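Local coordinates for protein carboxyl esterase NP (Bacillus subtilis, PDB 4CCW) that hydrolyses carboxylic esters, naproxen esters among them, to an alcohol and a carboxylate as an alpha/beta hydrolase, at residues Ile120-Leu130 against Glu144-Ala155. Residues are numbered along the deposited sequence; the frame is centred on the assembly and turned at random.
Sequences IEKSHMIGLSL and ERVKSAAILSPA
Two neighbouring parallel strands at the centre of the alpha/beta hydrolase sheet meet here, Ser123-Leu128 pairing with the strand that ends at Leu152, their short axes 4.7 Å apart. Gly127 bonds through both its N and its O: its N donates to Ala150 O, and its O takes the N-H of Leu152. Two residues earlier Met125 does the same: its N donates to Ser148 O and its O accepts from Ala150 N.

At the entry to the strands, Arg145 curls back, folded at two successive bonds (chi2 -56°, chi3 -72°), and presents one edge of its guanidinium to the turn before Ser123. Arg145 NE donates to Glu121 O at 2.7 Å, in both the carbonyl plane and the guanidinium plane, while Arg145 NH2 donates to Ile120 O, also at 2.7 Å, and forms a salt bridge with Asp116. A leucine in its place would probably leave both carbonyls without their donor and Asp116 without its counter-charge, freeing the turn to shift.

Helix 130-141 links the strands in a beta-alpha-beta crossover, and the turn into it, at Ser129, fits the nucleophile elbow (GxSxG) of this fold. Ser129 has the strained backbone expected there (phi 55°); its N is held by Leu152 O, and its O by Ala155 N. Its hydroxyl bonds to Ala63 N and lies beside His273, the probable proton acceptor, at the ligand pocket.

His124 ND1 and Ser148 OG share a hydrogen bond of 3.0 Å at the ring edge, on one face of the sheet, and Lys147 CB sits over one face of the His124 ring, 4.0 Å from the centroid. Further along, Leu128 CD1 packs across Leu152 CB at 3.8 Å, and Ile126 CG2 touches Leu152 CD2. On the other face, Met125 SD rests against both methyls of Val146, 3.8 Å from CG1.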
ATOM      1  N   ILE A 120      17.516   1.788  -8.358  1.00 37.80           N
ATOM      2  CA  ILE A 120      17.396   2.686  -7.223  1.00 37.12           C
ATOM      3  C   ILE A 120      18.552   2.457  -6.247  1.00 38.18           C
ATOM      4  O   ILE A 120      18.911   1.309  -5.939  1.00 38.05           O
ATOM      5  CB  ILE A 120      16.012   2.550  -6.539  1.00 35.73           C
ATOM      6  CG1 ILE A 120      14.905   3.076  -7.470  1.00 35.20           C
ATOM      7  CG2 ILE A 120      15.995   3.299  -5.211  1.00 35.06           C
ATOM      8  CD1 ILE A 120      13.489   2.681  -7.079  1.00 34.18           C
ATOM      9  N   GLU A 121      19.168   3.554  -5.807  1.00 38.37           N
ATOM     10  CA  GLU A 121      20.099   3.495  -4.686  1.00 38.95           C
ATOM     11  C   GLU A 121      19.312   3.716  -3.410  1.00 38.03           C
ATOM     12  O   GLU A 121      18.987   2.756  -2.720  1.00 37.24           O
ATOM     13  CB  GLU A 121      21.222   4.516  -4.843  1.00 39.97           C
ATOM     14  CG  GLU A 121      22.307   4.039  -5.794  1.00 41.77           C
ATOM     15  CD  GLU A 121      23.272   5.141  -6.156  1.00 43.30           C
ATOM     16  OE1 GLU A 121      22.824   6.156  -6.731  1.00 43.73           O
ATOM     17  OE2 GLU A 121      24.479   4.986  -5.873  1.00 44.71           O
ATOM     18  N   LYS A 122      18.986   4.977  -3.118  1.00 38.03           N
ATOM     19  CA  LYS A 122      18.009   5.287  -2.062  1.00 37.02           C
ATOM     20  C   LYS A 122      16.735   5.872  -2.675  1.00 35.75           C
ATOM     21  O   LYS A 122      16.781   6.516  -3.725  1.00 36.48           O
ATOM     22  CB  LYS A 122      18.589   6.256  -1.031  1.00 38.98           C
ATOM     23  CG  LYS A 122      19.916   5.837  -0.422  1.00 41.25           C
ATOM     24  CD  LYS A 122      20.258   6.716   0.773  1.00 42.08           C
ATOM     25  CE  LYS A 122      21.603   6.331   1.363  1.00 44.03           C
ATOM     26  NZ  LYS A 122      22.006   7.240   2.473  1.00 46.09           N
ATOM     27  N   SER A 123      15.601   5.635  -2.030  1.00 33.87           N
ATOM     28  CA  SER A 123      14.318   6.137  -2.532  1.00 32.80           C
ATOM     29  C   SER A 123      13.423   6.647  -1.426  1.00 31.61           C
ATOM     30  O   SER A 123      13.515   6.200  -0.283  1.00 31.39           O
ATOM     31  CB  SER A 123      13.573   5.042  -3.298  1.00 32.72           C
ATOM     32  OG  SER A 123      12.371   5.550  -3.855  1.00 32.14           O
ATOM     33  N   HIS A 124      12.558   7.600  -1.764  1.00 30.92           N
ATOM     34  CA  HIS A 124      11.441   7.927  -0.892  1.00 30.34           C
ATOM     35  C   HIS A 124      10.417   6.850  -1.067  1.00 29.69           C
ATOM     36  O   HIS A 124      10.349   6.215  -2.123  1.00 28.86           O
ATOM     37  CB  HIS A 124      10.864   9.289  -1.237  1.00 31.09           C
ATOM     38  CG  HIS A 124      11.777  10.444  -0.875  1.00 32.76           C
ATOM     39  ND1 HIS A 124      12.058  10.774   0.398  1.00 33.10           N
ATOM     40  CD2 HIS A 124      12.464  11.355  -1.678  1.00 34.29           C
ATOM     41  CE1 HIS A 124      12.882  11.848   0.414  1.00 33.90           C
ATOM     42  NE2 HIS A 124      13.128  12.201  -0.857  1.00 34.84           N
ATOM     43  N   MET A 125       9.624   6.617  -0.020  1.00 28.13           N
ATOM     44  CA  MET A 125       8.589   5.598  -0.064  1.00 27.41           C
ATOM     45  C   MET A 125       7.316   6.128   0.555  1.00 26.39           C
ATOM     46  O   MET A 125       7.359   6.890   1.532  1.00 26.11           O
ATOM     47  CB  MET A 125       9.010   4.332   0.686  1.00 27.08           C
ATOM     48  CG  MET A 125      10.279   3.682   0.162  1.00 27.59           C
ATOM     49  SD  MET A 125      10.719   2.236   1.146  1.00 27.60           S
ATOM     50  CE  MET A 125       9.439   1.081   0.628  1.00 27.04           C
ATOM     51  N   ILE A 126       6.189   5.714  -0.025  1.00 25.98           N
ATOM     52  CA  ILE A 126       4.875   5.972   0.537  1.00 25.31           C
ATOM     53  C   ILE A 126       4.140   4.652   0.483  1.00 24.98           C
ATOM     54  O   ILE A 126       4.122   3.985  -0.553  1.00 25.48           O
ATOM     55  CB  ILE A 126       4.094   7.034  -0.267  1.00 25.48           C
ATOM     56  CG1 ILE A 126       4.874   8.362  -0.295  1.00 26.18           C
ATOM     57  CG2 ILE A 126       2.693   7.230   0.306  1.00 24.88           C
ATOM     58  CD1 ILE A 126       4.352   9.370  -1.313  1.00 27.08           C
ATOM     59  N   GLY A 127       3.532   4.275   1.602  1.00 24.22           N
ATOM     60  CA  GLY A 127       2.782   3.030   1.658  1.00 23.47           C
ATOM     61  C   GLY A 127       1.551   3.222   2.500  1.00 23.09           C
ATOM     62  O   GLY A 127       1.621   3.820   3.583  1.00 22.93           O
ATOM     63  N   LEU A 128       0.412   2.724   2.005  1.00 22.96           N
ATOM     64  CA  LEU A 128      -0.825   2.781   2.763  1.00 22.69           C
ATOM     65  C   LEU A 128      -1.271   1.359   3.098  1.00 22.73           C
ATOM     66  O   LEU A 128      -1.078   0.432   2.293  1.00 22.42           O
ATOM     67  CB  LEU A 128      -1.905   3.556   1.982  1.00 23.07           C
ATOM     68  CG  LEU A 128      -3.260   3.795   2.652  1.00 23.00           C
ATOM     69  CD1 LEU A 128      -3.765   5.214   2.401  1.00 23.60           C
ATOM     70  CD2 LEU A 128      -4.269   2.757   2.185  1.00 23.79           C
ATOM     71  N   SER A 129      -1.867   1.186   4.284  1.00 22.50           N
ATOM     72  CA  SER A 129      -2.423  -0.134   4.687  1.00 22.29           C
ATOM     73  C   SER A 129      -1.340  -1.225   4.583  1.00 21.87           C
ATOM     74  O   SER A 129      -0.254  -1.059   5.124  1.00 21.12           O
ATOM     75  CB  SER A 129      -3.710  -0.453   3.880  1.00 24.03           C
ATOM     76  OG  SER A 129      -3.955  -1.856   3.695  1.00 27.00           O
ATOM     77  N   LEU A 130      -1.607  -2.311   3.864  1.00 21.79           N
ATOM     78  CA  LEU A 130      -0.591  -3.357   3.635  1.00 22.00           C
ATOM     79  C   LEU A 130       0.770  -2.796   3.198  1.00 22.06           C
ATOM     80  O   LEU A 130       1.820  -3.195   3.727  1.00 22.05           O
ATOM     81  CB  LEU A 130      -1.115  -4.390   2.620  1.00 22.67           C
ATOM     82  CG  LEU A 130      -0.222  -5.598   2.327  1.00 23.38           C
ATOM     83  CD1 LEU A 130       0.094  -6.355   3.613  1.00 23.31           C
ATOM     84  CD2 LEU A 130      -0.883  -6.508   1.291  1.00 24.22           C
ATOM     85  N   GLU A 144      19.656   1.772   4.530  1.00 36.67           N
ATOM     86  CA  GLU A 144      20.599   2.268   3.540  1.00 38.09           C
ATOM     87  C   GLU A 144      19.962   2.545   2.168  1.00 37.00           C
ATOM     88  O   GLU A 144      20.616   3.130   1.283  1.00 38.01           O
ATOM     89  CB  GLU A 144      21.755   1.268   3.380  1.00 40.72           C
ATOM     90  CG  GLU A 144      21.389  -0.017   2.638  1.00 41.81           C
ATOM     91  CD  GLU A 144      20.879  -1.140   3.537  1.00 42.74           C
ATOM     92  OE1 GLU A 144      20.640  -0.905   4.741  1.00 41.93           O
ATOM     93  OE2 GLU A 144      20.724  -2.277   3.029  1.00 44.40           O
ATOM     94  N   ARG A 145      18.723   2.085   1.990  1.00 34.83           N
ATOM     95  CA  ARG A 145      17.991   2.189   0.722  1.00 33.77           C
ATOM     96  C   ARG A 145      16.796   3.134   0.767  1.00 32.77           C
ATOM     97  O   ARG A 145      16.159   3.377  -0.262  1.00 31.88           O
ATOM     98  CB  ARG A 145      17.496   0.808   0.255  1.00 33.10           C
ATOM     99  CG  ARG A 145      18.583  -0.261   0.129  1.00 34.04           C
ATOM    100  CD  ARG A 145      19.748   0.130  -0.793  1.00 35.02           C
ATOM    101  NE  ARG A 145      19.395   0.128  -2.218  1.00 34.74           N
ATOM    102  CZ  ARG A 145      19.342  -0.965  -2.987  1.00 35.03           C
ATOM    103  NH1 ARG A 145      19.637  -2.155  -2.479  1.00 34.61           N
ATOM    104  NH2 ARG A 145      19.010  -0.868  -4.276  1.00 34.80           N
ATOM    105  N   VAL A 146      16.491   3.656   1.952  1.00 31.86           N
ATOM    106  CA  VAL A 146      15.297   4.477   2.137  1.00 31.37           C
ATOM    107  C   VAL A 146      15.719   5.869   2.603  1.00 32.12           C
ATOM    108  O   VAL A 146      16.276   6.025   3.690  1.00 32.35           O
ATOM    109  CB  VAL A 146      14.316   3.845   3.166  1.00 30.35           C
ATOM    110  CG1 VAL A 146      12.962   4.553   3.146  1.00 29.28           C
ATOM    111  CG2 VAL A 146      14.118   2.359   2.907  1.00 30.19           C
ATOM    112  N   LYS A 147      15.454   6.879   1.780  1.00 32.70           N
ATOM    113  CA  LYS A 147      15.742   8.272   2.160  1.00 33.57           C
ATOM    114  C   LYS A 147      14.835   8.723   3.312  1.00 33.20           C
ATOM    115  O   LYS A 147      15.304   9.267   4.318  1.00 32.95           O
ATOM    116  CB  LYS A 147      15.578   9.198   0.951  1.00 35.08           C
ATOM    117  CG  LYS A 147      16.540   8.888  -0.188  1.00 37.64           C
ATOM    118  CD  LYS A 147      16.564   9.973  -1.256  1.00 39.76           C
ATOM    119  CE  LYS A 147      17.574   9.656  -2.355  1.00 40.96           C
ATOM    120  NZ  LYS A 147      18.991   9.983  -1.996  1.00 43.49           N
ATOM    121  N   SER A 148      13.536   8.493   3.143  1.00 31.64           N
ATOM    122  CA  SER A 148      12.526   8.768   4.166  1.00 30.81           C
ATOM    123  C   SER A 148      11.255   8.067   3.713  1.00 29.86           C
ATOM    124  O   SER A 148      11.150   7.677   2.552  1.00 29.60           O
ATOM    125  CB  SER A 148      12.314  10.274   4.373  1.00 32.92           C
ATOM    126  OG  SER A 148      11.540  10.845   3.335  1.00 34.17           O
ATOM    127  N   ALA A 149      10.304   7.898   4.629  1.00 27.96           N
ATOM    128  CA  ALA A 149       9.113   7.094   4.365  1.00 26.95           C
ATOM    129  C   ALA A 149       7.883   7.747   4.960  1.00 26.49           C
ATOM    130  O   ALA A 149       7.935   8.263   6.077  1.00 26.58           O
ATOM    131  CB  ALA A 149       9.300   5.698   4.929  1.00 26.77           C
ATOM    132  N   ALA A 150       6.797   7.750   4.184  1.00 25.28           N
ATOM    133  CA  ALA A 150       5.487   8.179   4.636  1.00 24.55           C
ATOM    134  C   ALA A 150       4.657   6.917   4.756  1.00 23.69           C
ATOM    135  O   ALA A 150       4.483   6.168   3.776  1.00 23.52           O
ATOM    136  CB  ALA A 150       4.856   9.148   3.644  1.00 24.80           C
ATOM    137  N   ILE A 151       4.178   6.671   5.967  1.00 22.48           N
ATOM    138  CA  ILE A 151       3.444   5.447   6.277  1.00 22.32           C
ATOM    139  C   ILE A 151       2.036   5.891   6.589  1.00 21.86           C
ATOM    140  O   ILE A 151       1.815   6.643   7.537  1.00 21.54           O
ATOM    141  CB  ILE A 151       4.118   4.681   7.444  1.00 22.44           C
ATOM    142  CG1 ILE A 151       5.492   4.160   6.993  1.00 23.29           C
ATOM    143  CG2 ILE A 151       3.229   3.555   7.962  1.00 21.85           C
ATOM    144  CD1 ILE A 151       6.343   3.564   8.103  1.00 23.87           C
ATOM    145  N   LEU A 152       1.088   5.456   5.756  1.00 21.80           N
ATOM    146  CA  LEU A 152      -0.291   5.922   5.853  1.00 22.08           C
ATOM    147  C   LEU A 152      -1.180   4.792   6.326  1.00 21.32           C
ATOM    148  O   LEU A 152      -1.221   3.747   5.673  1.00 21.38           O
ATOM    149  CB  LEU A 152      -0.792   6.415   4.478  1.00 22.99           C
ATOM    150  CG  LEU A 152      -0.377   7.794   3.921  1.00 24.84           C
ATOM    151  CD1 LEU A 152       1.035   8.245   4.260  1.00 24.94           C
ATOM    152  CD2 LEU A 152      -0.584   7.843   2.410  1.00 25.11           C
ATOM    153  N   SER A 153      -1.902   4.991   7.434  1.00 21.15           N
ATOM    154  CA  SER A 153      -2.895   3.997   7.877  1.00 20.99           C
ATOM    155  C   SER A 153      -2.339   2.556   7.768  1.00 20.70           C
ATOM    156  O   SER A 153      -2.961   1.698   7.135  1.00 20.99           O
ATOM    157  CB  SER A 153      -4.155   4.091   7.012  1.00 21.87           C
ATOM    158  OG  SER A 153      -4.666   5.414   7.004  1.00 22.40           O
ATOM    159  N   PRO A 154      -1.162   2.289   8.373  1.00 20.66           N
ATOM    160  CA  PRO A 154      -0.513   0.989   8.141  1.00 20.39           C
ATOM    161  C   PRO A 154      -1.314  -0.211   8.639  1.00 19.93           C
ATOM    162  O   PRO A 154      -1.943  -0.135   9.696  1.00 20.33           O
ATOM    163  CB  PRO A 154       0.777   1.092   8.948  1.00 20.60           C
ATOM    164  CG  PRO A 154       0.482   2.116  10.020  1.00 20.79           C
ATOM    165  CD  PRO A 154      -0.393   3.120   9.315  1.00 20.76           C
ATOM    166  N   ALA A 155      -1.237  -1.325   7.912  1.00 19.72           N
ATOM    167  CA  ALA A 155      -1.819  -2.567   8.408  1.00 19.56           C
ATOM    168  C   ALA A 155      -1.013  -2.963   9.632  1.00 19.24           C
ATOM    169  O   ALA A 155       0.207  -3.097   9.562  1.00 19.71           O
ATOM    170  CB  ALA A 155      -1.750  -3.666   7.365  1.00 20.13           C
TER